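Local coordinates for 3-oxoacyl-[acyl-carrier-protein] synthase 3 (Micrococcus luteus NCTC 2665, PDB 4EWP) that probably catalyses the first condensation step of fatty acid synthesis, joining an acyl-CoA primer such as acetyl-CoA to malonyl-ACP, at residues R210-H215 and S223-A228; E60-M65 and P99-L104; Q46-V51 and I164-G169. All blocks are in the same frame, centred on the assembly; numbering follows the deposited sequence.

Interaction 1: residues R210-H215 and S223-A228; sequences RDAVEH and SAITGA
Ala212 and Ile225 bring helix 206-219 and the loop after it closest together, with their CA atoms 7.2 Å apart. The loop after the helix folds back against it, and Ile225 opens a type I beta turn that runs to Ala228. No hydrogen bond crosses the contact, which is small and apolar. Ile225 does nearly all the touching from the loop side. Its CG1 lies anti to the carbonyl carbon (chi1 -71°) and the chain then runs on extended, which carries CD1 out to the helix backbone. Ile225 CD1 rests 4.0 Å from Ala212 O and 4.1 Å from Val213 CA. Farther back along the same side chain, Ile225 CG1 lies 4.4 Å from Ala212 CB. The short alanine methyl lets the isoleucine come up against the helix surface. Val213 meets Ile225 through its CA; its CB points away, and the residue packs on Leu232 of the second subunit, so loop and second subunit cover different parts of the helix. Glu214 also reaches the second subunit, where its OE2 accepts from Trp233 N. The turn is closed by Ala228 N, which donates to Ile225 O. Next to the contact, Arg210 has a second charged partner in Asp155 of the second subunit through NH2. Its NE and NH1 grip Asp211 side-on, both on one oxygen: Arg210 NE is 3.1 Å from Asp211 OD1, and that oxygen lies in the guanidinium plane.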
ATOM      1  N   ARG A 210      -1.026 -17.808 -13.166  1.00 29.87           N
ATOM      2  CA  ARG A 210      -2.360 -18.371 -12.955  1.00 32.04           C
ATOM      3  C   ARG A 210      -2.809 -19.194 -14.159  1.00 32.75           C
ATOM      4  O   ARG A 210      -3.148 -20.380 -14.035  1.00 34.80           O
ATOM      5  CB  ARG A 210      -3.403 -17.274 -12.679  1.00 34.17           C
ATOM      6  CG  ARG A 210      -4.847 -17.809 -12.565  1.00 35.12           C
ATOM      7  CD  ARG A 210      -5.906 -16.707 -12.621  1.00 33.44           C
ATOM      8  NE  ARG A 210      -6.051 -16.173 -13.982  1.00 36.01           N
ATOM      9  CZ  ARG A 210      -6.739 -15.076 -14.305  1.00 33.25           C
ATOM     10  NH1 ARG A 210      -6.788 -14.679 -15.570  1.00 32.80           N
ATOM     11  NH2 ARG A 210      -7.371 -14.367 -13.373  1.00 32.18           N
ATOM     12  N   ASP A 211      -2.818 -18.567 -15.330  1.00 29.97           N
ATOM     13  CA  ASP A 211      -3.377 -19.223 -16.512  1.00 34.02           C
ATOM     14  C   ASP A 211      -2.680 -20.538 -16.832  1.00 39.23           C
ATOM     15  O   ASP A 211      -3.333 -21.518 -17.201  1.00 41.16           O
ATOM     16  CB  ASP A 211      -3.338 -18.301 -17.732  1.00 39.80           C
ATOM     17  CG  ASP A 211      -4.258 -17.103 -17.590  1.00 47.64           C
ATOM     18  OD1 ASP A 211      -5.195 -17.161 -16.766  1.00 50.17           O
ATOM     19  OD2 ASP A 211      -4.039 -16.104 -18.309  1.00 50.68           O
ATOM     20  N   ALA A 212      -1.357 -20.557 -16.695  1.00 37.84           N
ATOM     21  CA  ALA A 212      -0.574 -21.757 -16.994  1.00 39.69           C
ATOM     22  C   ALA A 212      -0.842 -22.898 -16.011  1.00 41.45           C
ATOM     23  O   ALA A 212      -1.169 -24.023 -16.411  1.00 36.16           O
ATOM     24  CB  ALA A 212       0.912 -21.430 -17.018  1.00 36.41           C
ATOM     25  N   VAL A 213      -0.691 -22.600 -14.722  1.00 40.39           N
ATOM     26  CA  VAL A 213      -0.840 -23.613 -13.679  1.00 42.95           C
ATOM     27  C   VAL A 213      -2.239 -24.208 -13.662  1.00 42.94           C
ATOM     28  O   VAL A 213      -2.404 -25.419 -13.506  1.00 47.21           O
ATOM     29  CB  VAL A 213      -0.494 -23.062 -12.273  1.00 45.04           C
ATOM     30  CG1 VAL A 213      -1.537 -22.047 -11.814  1.00 45.29           C
ATOM     31  CG2 VAL A 213      -0.394 -24.201 -11.271  1.00 47.22           C
ATOM     32  N   GLU A 214      -3.252 -23.369 -13.840  1.00 39.88           N
ATOM     33  CA  GLU A 214      -4.622 -23.867 -13.782  1.00 41.10           C
ATOM     34  C   GLU A 214      -5.035 -24.583 -15.064  1.00 42.35           C
ATOM     35  O   GLU A 214      -5.851 -25.505 -15.021  1.00 46.17           O
ATOM     36  CB  GLU A 214      -5.616 -22.767 -13.387  1.00 39.47           C
ATOM     37  CG  GLU A 214      -5.420 -22.236 -11.940  1.00 49.30           C
ATOM     38  CD  GLU A 214      -5.590 -23.315 -10.864  1.00 46.35           C
ATOM     39  OE1 GLU A 214      -6.535 -24.122 -10.968  1.00 48.62           O
ATOM     40  OE2 GLU A 214      -4.779 -23.352  -9.914  1.00 41.55           O
ATOM     41  N   HIS A 215      -4.469 -24.171 -16.198  1.00 40.19           N
ATOM     42  CA  HIS A 215      -4.697 -24.882 -17.462  1.00 44.63           C
ATOM     43  C   HIS A 215      -4.035 -26.249 -17.390  1.00 46.85           C
ATOM     44  O   HIS A 215      -4.588 -27.248 -17.847  1.00 46.17           O
ATOM     45  CB  HIS A 215      -4.149 -24.095 -18.655  1.00 46.71           C
ATOM     46  CG  HIS A 215      -4.328 -24.783 -19.977  1.00 52.57           C
ATOM     47  ND1 HIS A 215      -3.406 -25.676 -20.485  1.00 55.83           N
ATOM     48  CD2 HIS A 215      -5.313 -24.695 -20.903  1.00 53.66           C
ATOM     49  CE1 HIS A 215      -3.819 -26.114 -21.661  1.00 57.19           C
ATOM     50  NE2 HIS A 215      -4.974 -25.535 -21.938  1.00 57.00           N
ATOM     51  N   SER A 223       2.706 -29.431 -20.290  1.00 62.80           N
ATOM     52  CA  SER A 223       3.703 -28.819 -21.157  1.00 67.25           C
ATOM     53  C   SER A 223       3.667 -27.334 -20.807  1.00 64.19           C
ATOM     54  O   SER A 223       3.052 -26.948 -19.808  1.00 65.53           O
ATOM     55  CB  SER A 223       3.386 -29.060 -22.639  1.00 69.61           C
ATOM     56  OG  SER A 223       2.245 -28.335 -23.062  1.00 70.28           O
ATOM     57  N   ALA A 224       4.318 -26.492 -21.599  1.00 60.55           N
ATOM     58  CA  ALA A 224       4.308 -25.056 -21.306  1.00 52.25           C
ATOM     59  C   ALA A 224       4.929 -24.739 -19.943  1.00 48.15           C
ATOM     60  O   ALA A 224       5.444 -23.638 -19.732  1.00 48.45           O
ATOM     61  CB  ALA A 224       2.876 -24.504 -21.376  1.00 44.56           C
ATOM     62  N   ILE A 225       4.864 -25.702 -19.026  1.00 45.38           N
ATOM     63  CA  ILE A 225       5.514 -25.588 -17.724  1.00 47.35           C
ATOM     64  C   ILE A 225       6.770 -26.449 -17.693  1.00 49.81           C
ATOM     65  O   ILE A 225       7.868 -25.947 -17.440  1.00 50.53           O
ATOM     66  CB  ILE A 225       4.580 -26.009 -16.569  1.00 47.14           C
ATOM     67  CG1 ILE A 225       3.481 -24.959 -16.368  1.00 47.71           C
ATOM     68  CG2 ILE A 225       5.372 -26.198 -15.278  1.00 44.24           C
ATOM     69  CD1 ILE A 225       2.451 -25.322 -15.321  1.00 43.73           C
ATOM     70  N   THR A 226       6.605 -27.743 -17.953  1.00 48.47           N
ATOM     71  CA  THR A 226       7.743 -28.650 -17.981  1.00 51.77           C
ATOM     72  C   THR A 226       8.715 -28.261 -19.089  1.00 55.41           C
ATOM     73  O   THR A 226       9.920 -28.470 -18.963  1.00 56.63           O
ATOM     74  CB  THR A 226       7.312 -30.114 -18.174  1.00 53.02           C
ATOM     75  OG1 THR A 226       6.415 -30.211 -19.289  1.00 53.42           O
ATOM     76  CG2 THR A 226       6.631 -30.631 -16.925  1.00 51.43           C
ATOM     77  N   GLY A 227       8.185 -27.690 -20.166  1.00 58.43           N
ATOM     78  CA  GLY A 227       9.005 -27.292 -21.295  1.00 62.52           C
ATOM     79  C   GLY A 227       9.448 -25.837 -21.268  1.00 62.00           C
ATOM     80  O   GLY A 227      10.114 -25.361 -22.191  1.00 60.42           O
ATOM     81  N   ALA A 228       9.086 -25.125 -20.206  1.00 62.50           N
ATOM     82  CA  ALA A 228       9.418 -23.707 -20.091  1.00 62.40           C
ATOM     83  C   ALA A 228      10.916 -23.496 -19.897  1.00 64.82           C
ATOM     84  O   ALA A 228      11.527 -24.077 -19.000  1.00 67.30           O
ATOM     85  CB  ALA A 228       8.632 -23.069 -18.949  1.00 60.97           C
TER

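Interaction 2: residues E60-M65 and P99-L104; sequences ETVPVM and PSAAAL
Pro63 and Leu104 meet at an oblique angle, with the proline ring set against the end of the leucine. The touching atoms are Pro63 CG and Leu104 CD1, 3.9 Å apart. Leu104 CG lies anti to its carbonyl carbon (chi1 -78°), and the extended second torsion sends CD1 toward the ring. Beside this pair, Val62 CG1 faces the methyl of Ala101, at 4.3 Å from its CB. The small alanine lets the backbones approach, and Pro63 CA and Ala101 CA are 6.1 Å apart. Phe94 packs on both Pro63 and Ala101. Trp197 of the second subunit packs on Leu104. Each segment holds the first turn of a helix, and each start is capped. Thr61 OG1 accepts from Val64 N at 3.2 Å in a fairly straight bond (163°). Ser100 OG accepts from Ala103 N at 3.3 Å, with more bend (143°). The second helix has a further acceptor at its start, since Asp118 takes the backbone N-H groups of Ala101 and Ala102. The arrangement is apolar packing between two N-capped helix starts, 62-76 and 101-108, in the layered alpha-beta architecture of the thiolase fold.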
ATOM      1  N   GLU A  60      12.911 -16.295   8.118  1.00 29.74           N
ATOM      2  CA  GLU A  60      13.020 -14.841   8.207  1.00 27.89           C
ATOM      3  C   GLU A  60      12.117 -14.162   7.187  1.00 26.33           C
ATOM      4  O   GLU A  60      12.585 -13.623   6.170  1.00 23.56           O
ATOM      5  CB  GLU A  60      14.467 -14.403   8.010  1.00 27.34           C
ATOM      6  CG  GLU A  60      15.347 -14.740   9.186  1.00 31.31           C
ATOM      7  CD  GLU A  60      16.792 -14.430   8.923  1.00 32.89           C
ATOM      8  OE1 GLU A  60      17.334 -14.930   7.906  1.00 28.11           O
ATOM      9  OE2 GLU A  60      17.373 -13.671   9.727  1.00 36.46           O
ATOM     10  N   THR A  61      10.817 -14.214   7.463  1.00 26.14           N
ATOM     11  CA  THR A  61       9.820 -13.678   6.553  1.00 26.61           C
ATOM     12  C   THR A  61       9.761 -12.162   6.666  1.00 23.35           C
ATOM     13  O   THR A  61      10.397 -11.553   7.536  1.00 23.69           O
ATOM     14  CB  THR A  61       8.426 -14.232   6.897  1.00 27.94           C
ATOM     15  OG1 THR A  61       8.122 -13.920   8.261  1.00 22.98           O
ATOM     16  CG2 THR A  61       8.377 -15.757   6.700  1.00 24.63           C
ATOM     17  N   VAL A  62       8.988 -11.548   5.789  1.00 18.90           N
ATOM     18  CA  VAL A  62       8.752 -10.119   5.906  1.00 20.34           C
ATOM     19  C   VAL A  62       8.227  -9.730   7.315  1.00 22.92           C
ATOM     20  O   VAL A  62       8.750  -8.815   7.942  1.00 23.45           O
ATOM     21  CB  VAL A  62       7.853  -9.618   4.744  1.00 18.10           C
ATOM     22  CG1 VAL A  62       7.346  -8.183   4.990  1.00 19.31           C
ATOM     23  CG2 VAL A  62       8.623  -9.719   3.424  1.00 17.60           C
ATOM     24  N   PRO A  63       7.203 -10.433   7.823  1.00 25.28           N
ATOM     25  CA  PRO A  63       6.713 -10.065   9.159  1.00 24.69           C
ATOM     26  C   PRO A  63       7.717 -10.308  10.287  1.00 24.85           C
ATOM     27  O   PRO A  63       7.753  -9.519  11.229  1.00 21.49           O
ATOM     28  CB  PRO A  63       5.480 -10.966   9.344  1.00 25.46           C
ATOM     29  CG  PRO A  63       4.992 -11.211   7.935  1.00 28.37           C
ATOM     30  CD  PRO A  63       6.269 -11.333   7.117  1.00 27.22           C
ATOM     31  N   VAL A  64       8.493 -11.388  10.206  1.00 23.04           N
ATOM     32  CA  VAL A  64       9.521 -11.647  11.191  1.00 22.20           C
ATOM     33  C   VAL A  64      10.548 -10.507  11.228  1.00 26.52           C
ATOM     34  O   VAL A  64      10.842  -9.953  12.292  1.00 26.91           O
ATOM     35  CB  VAL A  64      10.216 -12.988  10.926  1.00 24.44           C
ATOM     36  CG1 VAL A  64      11.531 -13.083  11.703  1.00 22.75           C
ATOM     37  CG2 VAL A  64       9.291 -14.122  11.328  1.00 22.30           C
ATOM     38  N   MET A  65      11.077 -10.155  10.060  1.00 23.07           N
ATOM     39  CA  MET A  65      12.080  -9.096   9.950  1.00 23.14           C
ATOM     40  C   MET A  65      11.504  -7.732  10.361  1.00 26.03           C
ATOM     41  O   MET A  65      12.154  -6.976  11.089  1.00 22.38           O
ATOM     42  CB  MET A  65      12.665  -9.041   8.527  1.00 19.40           C
ATOM     43  CG  MET A  65      13.407 -10.338   8.119  1.00 18.42           C
ATOM     44  SD  MET A  65      14.432 -10.095   6.658  1.00 25.08           S
ATOM     45  CE  MET A  65      13.204  -9.996   5.349  1.00 19.67           C
ATOM     46  N   PRO A  99      -4.558 -10.594   3.595  1.00 18.94           N
ATOM     47  CA  PRO A  99      -4.448  -9.233   4.137  1.00 17.79           C
ATOM     48  C   PRO A  99      -2.999  -8.753   4.193  1.00 20.70           C
ATOM     49  O   PRO A  99      -2.096  -9.469   3.779  1.00 22.89           O
ATOM     50  CB  PRO A  99      -5.010  -9.363   5.560  1.00 20.91           C
ATOM     51  CG  PRO A  99      -5.302 -10.856   5.789  1.00 19.62           C
ATOM     52  CD  PRO A  99      -4.729 -11.621   4.643  1.00 15.33           C
ATOM     53  N   SER A 100      -2.778  -7.554   4.716  1.00 14.24           N
ATOM     54  CA  SER A 100      -1.458  -6.956   4.692  1.00 15.15           C
ATOM     55  C   SER A 100      -0.509  -7.586   5.716  1.00 19.46           C
ATOM     56  O   SER A 100      -0.920  -8.286   6.637  1.00 20.31           O
ATOM     57  CB  SER A 100      -1.570  -5.471   4.986  1.00 15.31           C
ATOM     58  OG  SER A 100      -2.032  -5.289   6.313  1.00 19.72           O
ATOM     59  N   ALA A 101       0.774  -7.307   5.544  1.00 17.44           N
ATOM     60  CA  ALA A 101       1.796  -7.720   6.483  1.00 16.67           C
ATOM     61  C   ALA A 101       1.694  -6.839   7.726  1.00 16.01           C
ATOM     62  O   ALA A 101       1.930  -7.282   8.855  1.00 13.88           O
ATOM     63  CB  ALA A 101       3.150  -7.551   5.836  1.00 14.46           C
ATOM     64  N   ALA A 102       1.339  -5.580   7.490  1.00 13.65           N
ATOM     65  CA  ALA A 102       1.263  -4.582   8.535  1.00 15.86           C
ATOM     66  C   ALA A 102       0.363  -5.046   9.666  1.00 16.93           C
ATOM     67  O   ALA A 102       0.628  -4.773  10.847  1.00 15.59           O
ATOM     68  CB  ALA A 102       0.761  -3.246   7.958  1.00 10.75           C
ATOM     69  N   ALA A 103      -0.714  -5.733   9.304  1.00 16.81           N
ATOM     70  CA  ALA A 103      -1.700  -6.150  10.297  1.00 18.98           C
ATOM     71  C   ALA A 103      -1.104  -7.214  11.199  1.00 18.19           C
ATOM     72  O   ALA A 103      -1.361  -7.218  12.404  1.00 19.25           O
ATOM     73  CB  ALA A 103      -2.995  -6.650   9.618  1.00 18.59           C
ATOM     74  N   LEU A 104      -0.294  -8.105  10.623  1.00 13.42           N
ATOM     75  CA  LEU A 104       0.463  -9.072  11.433  1.00 23.16           C
ATOM     76  C   LEU A 104       1.485  -8.369  12.321  1.00 25.72           C
ATOM     77  O   LEU A 104       1.602  -8.681  13.507  1.00 31.37           O
ATOM     78  CB  LEU A 104       1.202 -10.094  10.554  1.00 22.95           C
ATOM     79  CG  LEU A 104       0.414 -11.243   9.931  1.00 27.14           C
ATOM     80  CD1 LEU A 104       1.295 -12.016   8.961  1.00 24.19           C
ATOM     81  CD2 LEU A 104      -0.139 -12.176  11.010  1.00 25.55           C
TER

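Interaction 3: residues Q46-V51 and I164-G169; sequences QRTGIV and ISFLLG
Thr48 and Ile50 pack on Phe166 and Leu167 through methyl groups. Thr48 CG2 lies at the edge of the Phe166 ring, near its plane, 3.8 Å from Phe166 CE2. The Thr48 and Leu167 side chains cross at a slant, with Thr48 CG2 4.0 Å from Leu167 CD2. Ile50 sends its CD1 over the backbone of Leu167, 3.6 Å from Leu167 O and 3.8 Å from Leu167 CA. Ile50 CD1 also lies 4.2 Å from Leu167 CG, so it covers both main chain and side chain. Within its own segment, Leu167 CD1 sits over one face of the Phe166 ring, toward the rim. With chi1 74°, Thr48 OG1 sits between the backbone N and the carbonyl carbon, and CG2 lies anti to the carbonyl carbon, facing Phe166 and Leu167. Thr48 OG1 accepts from Ile50 N at 3.2 Å, closing an ST turn. The same hydroxyl hydrogen-bonds to Ile44 O. An alanine here would remove both branches, and is likely to open a gap beside Phe166 and Leu167 and leave Ile50 N without its mate. Gly49, with positive phi, takes the chain out of helix 41-48. Residues 165-167 of the other segment form a short 3-10 turn, in which Leu167 N donates to Ile164 O. Arg53 NH1 hydrogen-bonds to Phe166 O, and Trp43 and Ile44 pack on the phenylalanine side chain. Leu167 makes a backbone hydrogen bond with Asn306, and its side chain is about 5 Å from that of Asn306 and about 8 Å from that of His275. This is a buried apolar contact close to the predicted active site of a FabH-type condensing enzyme of the thiolase superfamily.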
ATOM      1  N   GLN A  46      33.319  -4.162  -8.846  1.00 49.34           N
ATOM      2  CA  GLN A  46      33.644  -2.976  -9.629  1.00 54.53           C
ATOM      3  C   GLN A  46      32.403  -2.246 -10.169  1.00 50.69           C
ATOM      4  O   GLN A  46      32.320  -1.019 -10.105  1.00 48.96           O
ATOM      5  CB  GLN A  46      34.601  -3.365 -10.769  1.00 63.30           C
ATOM      6  CG  GLN A  46      34.846  -2.292 -11.819  1.00 68.56           C
ATOM      7  CD  GLN A  46      35.793  -2.756 -12.921  1.00 75.03           C
ATOM      8  OE1 GLN A  46      35.481  -2.648 -14.110  1.00 76.19           O
ATOM      9  NE2 GLN A  46      36.958  -3.271 -12.528  1.00 77.12           N
ATOM     10  N   ARG A  47      31.438  -2.994 -10.690  1.00 50.05           N
ATOM     11  CA  ARG A  47      30.220  -2.386 -11.233  1.00 54.42           C
ATOM     12  C   ARG A  47      29.257  -1.836 -10.167  1.00 50.65           C
ATOM     13  O   ARG A  47      28.515  -0.879 -10.423  1.00 50.37           O
ATOM     14  CB  ARG A  47      29.477  -3.392 -12.117  1.00 61.07           C
ATOM     15  CG  ARG A  47      30.284  -3.872 -13.314  1.00 72.72           C
ATOM     16  CD  ARG A  47      30.294  -2.838 -14.433  1.00 80.37           C
ATOM     17  NE  ARG A  47      29.416  -3.223 -15.541  1.00 85.48           N
ATOM     18  CZ  ARG A  47      28.137  -2.869 -15.658  1.00 85.52           C
ATOM     19  NH1 ARG A  47      27.561  -2.109 -14.735  1.00 83.68           N
ATOM     20  NH2 ARG A  47      27.431  -3.277 -16.706  1.00 85.90           N
ATOM     21  N   THR A  48      29.261  -2.436  -8.981  1.00 46.69           N
ATOM     22  CA  THR A  48      28.219  -2.145  -7.988  1.00 41.64           C
ATOM     23  C   THR A  48      28.763  -1.815  -6.600  1.00 39.32           C
ATOM     24  O   THR A  48      28.042  -1.271  -5.764  1.00 30.98           O
ATOM     25  CB  THR A  48      27.246  -3.322  -7.855  1.00 38.23           C
ATOM     26  OG1 THR A  48      27.882  -4.382  -7.131  1.00 42.83           O
ATOM     27  CG2 THR A  48      26.839  -3.824  -9.231  1.00 37.65           C
ATOM     28  N   GLY A  49      30.032  -2.147  -6.363  1.00 41.33           N
ATOM     29  CA  GLY A  49      30.659  -1.911  -5.077  1.00 39.37           C
ATOM     30  C   GLY A  49      30.130  -2.845  -4.006  1.00 38.59           C
ATOM     31  O   GLY A  49      30.305  -2.599  -2.814  1.00 40.62           O
ATOM     32  N   ILE A  50      29.483  -3.925  -4.433  1.00 36.78           N
ATOM     33  CA  ILE A  50      28.927  -4.904  -3.501  1.00 36.59           C
ATOM     34  C   ILE A  50      29.903  -6.048  -3.252  1.00 41.44           C
ATOM     35  O   ILE A  50      30.480  -6.602  -4.195  1.00 44.04           O
ATOM     36  CB  ILE A  50      27.594  -5.477  -4.024  1.00 32.67           C
ATOM     37  CG1 ILE A  50      26.587  -4.340  -4.230  1.00 31.74           C
ATOM     38  CG2 ILE A  50      27.063  -6.565  -3.089  1.00 29.94           C
ATOM     39  CD1 ILE A  50      25.192  -4.795  -4.662  1.00 32.47           C
ATOM     40  N   VAL A  51      30.095  -6.388  -1.978  1.00 38.43           N
ATOM     41  CA  VAL A  51      30.967  -7.501  -1.599  1.00 38.78           C
ATOM     42  C   VAL A  51      30.112  -8.655  -1.107  1.00 37.35           C
ATOM     43  O   VAL A  51      30.253  -9.792  -1.556  1.00 41.08           O
ATOM     44  CB  VAL A  51      31.945  -7.103  -0.480  1.00 36.05           C
ATOM     45  CG1 VAL A  51      32.725  -8.317   0.015  1.00 36.69           C
ATOM     46  CG2 VAL A  51      32.875  -6.024  -0.959  1.00 35.80           C
ATOM     47  N   ILE A 164      19.769  -7.392 -12.431  1.00 27.81           N
ATOM     48  CA  ILE A 164      19.517  -6.927 -11.065  1.00 28.69           C
ATOM     49  C   ILE A 164      19.679  -7.981  -9.961  1.00 29.54           C
ATOM     50  O   ILE A 164      19.981  -7.638  -8.818  1.00 29.31           O
ATOM     51  CB  ILE A 164      18.100  -6.321 -10.955  1.00 27.27           C
ATOM     52  CG1 ILE A 164      17.954  -5.474  -9.685  1.00 20.78           C
ATOM     53  CG2 ILE A 164      17.063  -7.422 -11.008  1.00 25.51           C
ATOM     54  CD1 ILE A 164      16.746  -4.560  -9.697  1.00 19.47           C
ATOM     55  N   SER A 165      19.482  -9.252 -10.296  1.00 31.31           N
ATOM     56  CA  SER A 165      19.431 -10.303  -9.280  1.00 32.55           C
ATOM     57  C   SER A 165      20.518 -10.190  -8.206  1.00 33.10           C
ATOM     58  O   SER A 165      20.227 -10.148  -7.014  1.00 31.90           O
ATOM     59  CB  SER A 165      19.505 -11.686  -9.937  1.00 34.34           C
ATOM     60  OG  SER A 165      20.801 -11.935 -10.457  1.00 35.85           O
ATOM     61  N   PHE A 166      21.775 -10.147  -8.628  1.00 36.61           N
ATOM     62  CA  PHE A 166      22.881 -10.226  -7.679  1.00 36.37           C
ATOM     63  C   PHE A 166      23.035  -8.959  -6.833  1.00 35.82           C
ATOM     64  O   PHE A 166      23.800  -8.960  -5.863  1.00 31.58           O
ATOM     65  CB  PHE A 166      24.179 -10.517  -8.418  1.00 36.72           C
ATOM     66  CG  PHE A 166      24.534  -9.465  -9.415  1.00 38.19           C
ATOM     67  CD1 PHE A 166      24.054  -9.538 -10.715  1.00 39.91           C
ATOM     68  CD2 PHE A 166      25.313  -8.382  -9.043  1.00 39.28           C
ATOM     69  CE1 PHE A 166      24.364  -8.561 -11.636  1.00 43.37           C
ATOM     70  CE2 PHE A 166      25.634  -7.400  -9.955  1.00 43.04           C
ATOM     71  CZ  PHE A 166      25.157  -7.486 -11.260  1.00 44.73           C
ATOM     72  N   LEU A 167      22.316  -7.888  -7.187  1.00 32.04           N
ATOM     73  CA  LEU A 167      22.389  -6.643  -6.414  1.00 31.58           C
ATOM     74  C   LEU A 167      21.549  -6.687  -5.155  1.00 30.00           C
ATOM     75  O   LEU A 167      21.777  -5.918  -4.228  1.00 30.17           O
ATOM     76  CB  LEU A 167      21.948  -5.428  -7.238  1.00 33.63           C
ATOM     77  CG  LEU A 167      22.974  -4.800  -8.178  1.00 42.28           C
ATOM     78  CD1 LEU A 167      22.600  -5.071  -9.638  1.00 46.69           C
ATOM     79  CD2 LEU A 167      23.068  -3.313  -7.917  1.00 39.47           C
ATOM     80  N   LEU A 168      20.574  -7.583  -5.120  1.00 27.28           N
ATOM     81  CA  LEU A 168      19.516  -7.476  -4.120  1.00 27.57           C
ATOM     82  C   LEU A 168      19.691  -8.318  -2.870  1.00 26.52           C
ATOM     83  O   LEU A 168      20.076  -9.488  -2.923  1.00 27.48           O
ATOM     84  CB  LEU A 168      18.160  -7.777  -4.758  1.00 30.06           C
ATOM     85  CG  LEU A 168      17.890  -6.927  -5.995  1.00 30.73           C
ATOM     86  CD1 LEU A 168      16.495  -7.245  -6.540  1.00 26.69           C
ATOM     87  CD2 LEU A 168      18.049  -5.451  -5.625  1.00 19.12           C
ATOM     88  N   GLY A 169      19.362  -7.708  -1.741  1.00 27.42           N
ATOM     89  CA  GLY A 169      19.462  -8.370  -0.456  1.00 27.47           C
ATOM     90  C   GLY A 169      18.169  -8.180   0.322  1.00 29.54           C
ATOM     91  O   GLY A 169      17.246  -7.484  -0.138  1.00 25.47           O
TER

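In the fold
All three contacts rely on apolar packing, and no hydrogen bond crosses any of them. Interaction 3 is buried within one subunit, near the predicted active site, and no other chain touches it. Interaction 2 is partly buried between two helix starts. Interaction 1 joins a helix to its own following loop; its centre is about 33 Å from the centre of the chain, yet its touching residues are largely buried. Interactions 1 and 2 also meet the second subunit, interaction 1 with a salt bridge among its ties, interaction 2 with packing and a hydrogen bond to a tryptophan. No helix or strand is shared among the three. Along the chain, interaction 2 falls between the two segments of interaction 3.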